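Local atomic coordinates of PTS-dependent dihydroxyacetone kinase operon regulatory protein (Escherichia coli, PDB entry 4LRZ), a protein that activates transcription of the dhaKLM operon from a sigma-70 promoter and represses its own gene, this chain being its N-terminal sensor region of GAF and PAS domains. Residues Pro14-Ser19 with Ile113-Leu118; Gly215-Asp220 with Arg246-Leu251. All coordinates share one frame; numbering follows the deposited sequence.

In the fold
Contacts 1 and 2 lie on opposite sides of the chain's centre, with centres about 63 Å apart and nearest atoms about 47 Å apart, and share no element. Each engages three buried side chains, in a different domain. Contact 1 sets the N-terminal helix 14-26 on the turn between helices 110-113 and 117-124 of the GAF part, mainly through two hydroxyls. Contact 2 lies in the PAS part, beyond the long helix 174-211, and sets a loop on strand 215-219 purely through hydrocarbon and indole surfaces. Their areas are similar, 130 and 137 Å², but a buried polar link serves at the helix and apolar packing at the sheet.

Contact 1 (Pro14-Ser19 with Ile113-Leu118)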
ATOM      1  N   PRO F  14     -25.522  20.131  12.594  1.00 68.18           N
ATOM      2  CA  PRO F  14     -25.368  21.313  11.739  1.00 67.20           C
ATOM      3  C   PRO F  14     -25.104  20.906  10.293  1.00 64.66           C
ATOM      4  O   PRO F  14     -25.509  21.619   9.363  1.00 64.50           O
ATOM      5  CB  PRO F  14     -24.147  22.052  12.343  1.00 68.11           C
ATOM      6  CG  PRO F  14     -23.437  21.046  13.184  1.00 68.94           C
ATOM      7  CD  PRO F  14     -24.547  20.142  13.707  1.00 69.19           C
ATOM      8  N   LEU F  15     -24.443  19.764  10.118  1.00 61.78           N
ATOM      9  CA  LEU F  15     -24.174  19.215   8.784  1.00 58.90           C
ATOM     10  C   LEU F  15     -25.465  18.932   8.015  1.00 56.54           C
ATOM     11  O   LEU F  15     -25.576  19.307   6.858  1.00 56.32           O
ATOM     12  CB  LEU F  15     -23.304  17.946   8.865  1.00 58.47           C
ATOM     13  CG  LEU F  15     -22.414  17.639   7.650  1.00 58.44           C
ATOM     14  CD1 LEU F  15     -21.478  18.813   7.292  1.00 60.07           C
ATOM     15  CD2 LEU F  15     -21.599  16.364   7.865  1.00 58.05           C
ATOM     16  N   ILE F  16     -26.421  18.287   8.671  1.00 54.38           N
ATOM     17  CA  ILE F  16     -27.721  17.979   8.091  1.00 52.93           C
ATOM     18  C   ILE F  16     -28.536  19.247   7.815  1.00 53.27           C
ATOM     19  O   ILE F  16     -29.031  19.435   6.711  1.00 52.46           O
ATOM     20  CB  ILE F  16     -28.534  16.973   8.972  1.00 52.66           C
ATOM     21  CG1 ILE F  16     -28.234  15.530   8.553  1.00 52.09           C
ATOM     22  CG2 ILE F  16     -30.031  17.166   8.809  1.00 51.34           C
ATOM     23  CD1 ILE F  16     -26.901  15.026   8.966  1.00 52.12           C
ATOM     24  N   ALA F  17     -28.649  20.096   8.834  1.00 53.44           N
ATOM     25  CA  ALA F  17     -29.409  21.327   8.796  1.00 53.54           C
ATOM     26  C   ALA F  17     -28.928  22.232   7.666  1.00 52.96           C
ATOM     27  O   ALA F  17     -29.734  22.802   6.948  1.00 52.42           O
ATOM     28  CB  ALA F  17     -29.301  22.059  10.163  1.00 54.60           C
ATOM     29  N   THR F  18     -27.614  22.344   7.518  1.00 52.22           N
ATOM     30  CA  THR F  18     -26.995  23.130   6.461  1.00 52.36           C
ATOM     31  C   THR F  18     -27.350  22.560   5.094  1.00 50.61           C
ATOM     32  O   THR F  18     -27.686  23.313   4.170  1.00 50.65           O
ATOM     33  CB  THR F  18     -25.473  23.129   6.643  1.00 53.01           C
ATOM     34  OG1 THR F  18     -25.179  23.731   7.910  1.00 56.25           O
ATOM     35  CG2 THR F  18     -24.780  23.908   5.543  1.00 54.44           C
ATOM     36  N   SER F  19     -27.295  21.226   4.996  1.00 48.25           N
ATOM     37  CA  SER F  19     -27.696  20.509   3.799  1.00 46.18           C
ATOM     38  C   SER F  19     -29.164  20.760   3.443  1.00 46.30           C
ATOM     39  O   SER F  19     -29.506  20.978   2.277  1.00 45.48           O
ATOM     40  CB  SER F  19     -27.436  19.014   3.950  1.00 44.61           C
ATOM     41  OG  SER F  19     -28.024  18.297   2.870  1.00 40.62           O
ATOM     42  N   ILE F 113     -31.353  14.010  -4.970  1.00 38.68           N
ATOM     43  CA  ILE F 113     -32.097  13.160  -4.045  1.00 38.68           C
ATOM     44  C   ILE F 113     -32.186  13.774  -2.652  1.00 39.07           C
ATOM     45  O   ILE F 113     -32.728  13.155  -1.743  1.00 38.99           O
ATOM     46  CB  ILE F 113     -31.565  11.656  -4.000  1.00 38.84           C
ATOM     47  CG1 ILE F 113     -30.143  11.567  -3.379  1.00 37.16           C
ATOM     48  CG2 ILE F 113     -31.703  10.968  -5.391  1.00 36.49           C
ATOM     49  CD1 ILE F 113     -29.708  10.178  -3.060  1.00 35.50           C
ATOM     50  N   GLY F 114     -31.620  14.968  -2.488  1.00 38.71           N
ATOM     51  CA  GLY F 114     -31.625  15.597  -1.187  1.00 39.68           C
ATOM     52  C   GLY F 114     -30.555  15.051  -0.241  1.00 39.16           C
ATOM     53  O   GLY F 114     -29.789  14.173  -0.600  1.00 38.50           O
ATOM     54  N   THR F 115     -30.522  15.617   0.954  1.00 38.65           N
ATOM     55  CA  THR F 115     -29.616  15.250   2.001  1.00 38.83           C
ATOM     56  C   THR F 115     -29.663  13.756   2.228  1.00 38.41           C
ATOM     57  O   THR F 115     -30.747  13.194   2.537  1.00 38.13           O
ATOM     58  CB  THR F 115     -30.047  15.904   3.322  1.00 40.22           C
ATOM     59  OG1 THR F 115     -30.344  17.282   3.093  1.00 40.66           O
ATOM     60  CG2 THR F 115     -28.956  15.753   4.403  1.00 38.79           C
ATOM     61  N   CYS F 116     -28.470  13.157   2.109  1.00 36.78           N
ATOM     62  CA  CYS F 116     -28.240  11.726   2.150  1.00 35.54           C
ATOM     63  C   CYS F 116     -26.743  11.463   2.209  1.00 34.20           C
ATOM     64  O   CYS F 116     -25.964  12.092   1.493  1.00 34.33           O
ATOM     65  CB  CYS F 116     -28.827  11.045   0.895  1.00 35.72           C
ATOM     66  SG  CYS F 116     -28.830   9.253   1.006  1.00 37.17           S
ATOM     67  N   ALA F 117     -26.342  10.508   3.041  1.00 33.18           N
ATOM     68  CA  ALA F 117     -24.951  10.111   3.151  1.00 32.25           C
ATOM     69  C   ALA F 117     -24.284   9.890   1.763  1.00 32.00           C
ATOM     70  O   ALA F 117     -23.112  10.239   1.546  1.00 31.39           O
ATOM     71  CB  ALA F 117     -24.855   8.855   4.032  1.00 32.06           C
ATOM     72  N   LEU F 118     -25.042   9.312   0.831  1.00 31.65           N
ATOM     73  CA  LEU F 118     -24.541   9.019  -0.515  1.00 31.21           C
ATOM     74  C   LEU F 118     -23.816  10.225  -1.111  1.00 32.20           C
ATOM     75  O   LEU F 118     -22.800  10.053  -1.834  1.00 33.38           O
ATOM     76  CB  LEU F 118     -25.693   8.628  -1.446  1.00 29.97           C
ATOM     77  CG  LEU F 118     -26.408   7.332  -1.185  1.00 32.39           C
ATOM     78  CD1 LEU F 118     -27.411   7.013  -2.256  1.00 30.55           C
ATOM     79  CD2 LEU F 118     -25.347   6.185  -1.104  1.00 33.83           C
TER
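Ser19 and Thr115 meet through their hydroxyls, the one hydrogen bond between Pro14-Ser19 and Ile113-Leu118. Thr115 OG1 donates to Ser19 OG at a short 2.5 Å. The Ser19 hydroxyl stands anti to its own backbone N (chi1 171°), which carries OG off the helix toward Thr115, while Thr115 has OG1 beside its backbone N and CG2 anti to it, so that both branches face helix 14-26. Ser19 OG is also hydrogen-bonded to the carboxylate of Glu110, so this buried oxygen has two polar partners and Glu110 probably helps to fix its rotation. Apolar packing is slight by comparison: Thr115 CG2 lies 3.6 Å from Ser19 CB and reaches Ile16 CG1 at 4.2 Å. A valine in place of Thr115 would probably leave Ser19 OG without its donor and put a methyl group against a buried polar oxygen. Within the helix, Pro14 O accepts from Thr18 N at 2.9 Å and from Thr18 OG1 at 2.6 Å, the two arriving from opposite faces of the carbonyl plane. Backbone turns shape the other side: Gly114 leaves helix 110-113 with a positive phi of 79°, and Cys116 takes the N-cap position of helix 117-124. Thr115, which also touches Trp20 and Cys23, thus sits in the short turn joining helices 110-113 and 117-124 of the GAF domain, against which the N-terminal helix 14-26 packs.

Contact 2 (Gly215-Asp220 with Arg246-Leu251); sequences GVISWD and RAITEL
Ile248 points from its loop into the angle between Trp219 and Ile217, and its two branches do different work. The CG2 methyl stands over one face of the indole in a CH-pi contact, 4.1 Å from the centroid of the five-membered ring and 10° off the ring normal, so the approach is nearly straight down. The CD1 methyl comes from the same side of the indole but just beyond the ring edge, 3.5 Å from Trp219 CE3. With CG1 anti to the backbone N (chi1 -164°), Ile248 extends this longer branch toward the strand while CG2 stays above the pyrrole part, and the Ile248 and Trp219 side chains cross at about a right angle. Ile217 takes a smaller share: its CG2 methyl touches Ile248 CD1 at 3.6 Å, so that CD1 is met by both strand residues. No hydrogen bond joins Gly215-Asp220 to Arg246-Leu251. The loop carries its own bonds instead: Leu251 N donates to Ile248 O at 2.9 Å, closing a type I beta turn through Thr249 and Glu250, and Arg246 NH1 pairs with Glu250 OE1 at 3.2 Å. In the PAS fold, strand 215-219 runs between antiparallel strands 225-228 and 296-304, where the Trp219 ring also meets that of Phe299; the loop linking helices 230-235 and 256-264 lays Ile248 on it, while Val216 packs on Leu208 of the second subunit.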
ATOM      1  N   GLY F 215      31.847  -0.844 -17.607  1.00 49.14           N
ATOM      2  CA  GLY F 215      31.250  -2.116 -17.224  1.00 47.53           C
ATOM      3  C   GLY F 215      30.788  -2.012 -15.786  1.00 45.63           C
ATOM      4  O   GLY F 215      31.409  -1.311 -14.986  1.00 45.70           O
ATOM      5  N   VAL F 216      29.690  -2.670 -15.449  1.00 44.38           N
ATOM      6  CA  VAL F 216      29.253  -2.703 -14.054  1.00 43.69           C
ATOM      7  C   VAL F 216      28.676  -4.022 -13.572  1.00 44.05           C
ATOM      8  O   VAL F 216      27.933  -4.708 -14.294  1.00 44.50           O
ATOM      9  CB  VAL F 216      28.421  -1.432 -13.571  1.00 43.06           C
ATOM     10  CG1 VAL F 216      28.030  -0.530 -14.701  1.00 42.64           C
ATOM     11  CG2 VAL F 216      27.231  -1.803 -12.646  1.00 41.73           C
ATOM     12  N   ILE F 217      29.058  -4.371 -12.350  1.00 44.11           N
ATOM     13  CA  ILE F 217      28.582  -5.546 -11.667  1.00 44.30           C
ATOM     14  C   ILE F 217      28.191  -5.051 -10.297  1.00 43.18           C
ATOM     15  O   ILE F 217      28.910  -4.251  -9.695  1.00 43.78           O
ATOM     16  CB  ILE F 217      29.720  -6.573 -11.546  1.00 45.96           C
ATOM     17  CG1 ILE F 217      29.970  -7.221 -12.891  1.00 48.08           C
ATOM     18  CG2 ILE F 217      29.357  -7.701 -10.626  1.00 47.30           C
ATOM     19  CD1 ILE F 217      31.433  -7.273 -13.249  1.00 53.42           C
ATOM     20  N   SER F 218      27.056  -5.500  -9.792  1.00 42.20           N
ATOM     21  CA  SER F 218      26.633  -5.071  -8.482  1.00 41.38           C
ATOM     22  C   SER F 218      26.011  -6.187  -7.700  1.00 41.58           C
ATOM     23  O   SER F 218      25.174  -6.952  -8.225  1.00 41.56           O
ATOM     24  CB  SER F 218      25.657  -3.928  -8.592  1.00 40.89           C
ATOM     25  OG  SER F 218      25.235  -3.500  -7.304  1.00 42.28           O
ATOM     26  N   TRP F 219      26.388  -6.269  -6.431  1.00 41.15           N
ATOM     27  CA  TRP F 219      25.826  -7.306  -5.589  1.00 41.47           C
ATOM     28  C   TRP F 219      25.285  -6.848  -4.225  1.00 42.36           C
ATOM     29  O   TRP F 219      25.562  -5.736  -3.746  1.00 42.26           O
ATOM     30  CB  TRP F 219      26.776  -8.507  -5.481  1.00 42.02           C
ATOM     31  CG  TRP F 219      28.053  -8.225  -4.785  1.00 43.36           C
ATOM     32  CD1 TRP F 219      28.307  -8.385  -3.455  1.00 43.67           C
ATOM     33  CD2 TRP F 219      29.267  -7.717  -5.364  1.00 44.48           C
ATOM     34  NE1 TRP F 219      29.597  -8.022  -3.170  1.00 45.59           N
ATOM     35  CE2 TRP F 219      30.209  -7.603  -4.318  1.00 44.70           C
ATOM     36  CE3 TRP F 219      29.649  -7.355  -6.665  1.00 43.20           C
ATOM     37  CZ2 TRP F 219      31.518  -7.161  -4.529  1.00 45.43           C
ATOM     38  CZ3 TRP F 219      30.943  -6.904  -6.877  1.00 45.05           C
ATOM     39  CH2 TRP F 219      31.866  -6.807  -5.808  1.00 46.74           C
ATOM     40  N   ASP F 220      24.521  -7.766  -3.641  1.00 43.69           N
ATOM     41  CA  ASP F 220      23.759  -7.691  -2.391  1.00 45.20           C
ATOM     42  C   ASP F 220      24.615  -7.752  -1.149  1.00 46.04           C
ATOM     43  O   ASP F 220      25.754  -8.166  -1.257  1.00 46.36           O
ATOM     44  CB  ASP F 220      22.915  -8.981  -2.319  1.00 46.36           C
ATOM     45  CG  ASP F 220      21.504  -8.685  -2.336  1.00 49.29           C
ATOM     46  OD1 ASP F 220      20.655  -9.582  -2.373  1.00 55.37           O
ATOM     47  OD2 ASP F 220      21.242  -7.481  -2.278  1.00 57.88           O
ATOM     48  N   ARG F 246      22.367 -14.825  -8.680  1.00 44.72           N
ATOM     49  CA  ARG F 246      23.219 -15.890  -8.117  1.00 47.92           C
ATOM     50  C   ARG F 246      24.361 -15.304  -7.289  1.00 47.78           C
ATOM     51  O   ARG F 246      24.766 -14.134  -7.473  1.00 45.96           O
ATOM     52  CB  ARG F 246      23.832 -16.764  -9.195  1.00 49.50           C
ATOM     53  CG  ARG F 246      22.871 -17.228 -10.264  1.00 54.41           C
ATOM     54  CD  ARG F 246      23.047 -18.713 -10.595  1.00 62.30           C
ATOM     55  NE  ARG F 246      24.438 -19.131 -10.808  1.00 68.87           N
ATOM     56  CZ  ARG F 246      25.054 -20.117 -10.142  1.00 72.34           C
ATOM     57  NH1 ARG F 246      24.416 -20.799  -9.195  1.00 73.99           N
ATOM     58  NH2 ARG F 246      26.320 -20.425 -10.417  1.00 72.64           N
ATOM     59  N   ALA F 247      24.865 -16.125  -6.382  1.00 49.52           N
ATOM     60  CA  ALA F 247      26.013 -15.770  -5.562  1.00 51.11           C
ATOM     61  C   ALA F 247      27.174 -15.341  -6.442  1.00 51.83           C
ATOM     62  O   ALA F 247      27.568 -16.036  -7.395  1.00 52.63           O
ATOM     63  CB  ALA F 247      26.413 -16.932  -4.660  1.00 52.33           C
ATOM     64  N   ILE F 248      27.708 -14.178  -6.137  1.00 52.36           N
ATOM     65  CA  ILE F 248      28.874 -13.704  -6.851  1.00 54.87           C
ATOM     66  C   ILE F 248      30.121 -14.587  -6.599  1.00 58.67           C
ATOM     67  O   ILE F 248      30.977 -14.709  -7.477  1.00 59.39           O
ATOM     68  CB  ILE F 248      29.137 -12.195  -6.593  1.00 53.09           C
ATOM     69  CG1 ILE F 248      30.108 -11.678  -7.656  1.00 53.31           C
ATOM     70  CG2 ILE F 248      29.647 -11.972  -5.157  1.00 53.32           C
ATOM     71  CD1 ILE F 248      29.700 -10.440  -8.356  1.00 52.08           C
ATOM     72  N   THR F 249      30.201 -15.223  -5.423  1.00 62.47           N
ATOM     73  CA  THR F 249      31.346 -16.088  -5.115  1.00 67.03           C
ATOM     74  C   THR F 249      31.382 -17.231  -6.112  1.00 69.96           C
ATOM     75  O   THR F 249      32.451 -17.570  -6.626  1.00 71.93           O
ATOM     76  CB  THR F 249      31.350 -16.673  -3.664  1.00 68.35           C
ATOM     77  OG1 THR F 249      30.088 -17.295  -3.376  1.00 67.77           O
ATOM     78  CG2 THR F 249      31.707 -15.590  -2.599  1.00 68.22           C
ATOM     79  N   GLU F 250      30.219 -17.814  -6.412  1.00 71.41           N
ATOM     80  CA  GLU F 250      30.170 -18.867  -7.426  1.00 73.85           C
ATOM     81  C   GLU F 250      30.063 -18.353  -8.866  1.00 73.36           C
ATOM     82  O   GLU F 250      29.834 -19.128  -9.785  1.00 74.54           O
ATOM     83  CB  GLU F 250      29.127 -19.953  -7.098  1.00 74.97           C
ATOM     84  CG  GLU F 250      27.680 -19.504  -6.982  1.00 75.47           C
ATOM     85  CD  GLU F 250      26.904 -20.348  -5.961  1.00 79.08           C
ATOM     86  OE1 GLU F 250      25.765 -20.765  -6.277  1.00 78.61           O
ATOM     87  OE2 GLU F 250      27.440 -20.596  -4.847  1.00 79.62           O
ATOM     88  N   LEU F 251      30.261 -17.057  -9.074  1.00 72.77           N
ATOM     89  CA  LEU F 251      30.302 -16.547 -10.440  1.00 72.94           C
ATOM     90  C   LEU F 251      31.720 -16.321 -10.926  1.00 74.65           C
ATOM     91  O   LEU F 251      32.090 -16.788 -11.997  1.00 75.86           O
ATOM     92  CB  LEU F 251      29.450 -15.297 -10.611  1.00 70.66           C
ATOM     93  CG  LEU F 251      27.953 -15.622 -10.736  1.00 69.68           C
ATOM     94  CD1 LEU F 251      27.115 -14.361 -10.630  1.00 64.18           C
ATOM     95  CD2 LEU F 251      27.628 -16.413 -12.017  1.00 69.34           C
TER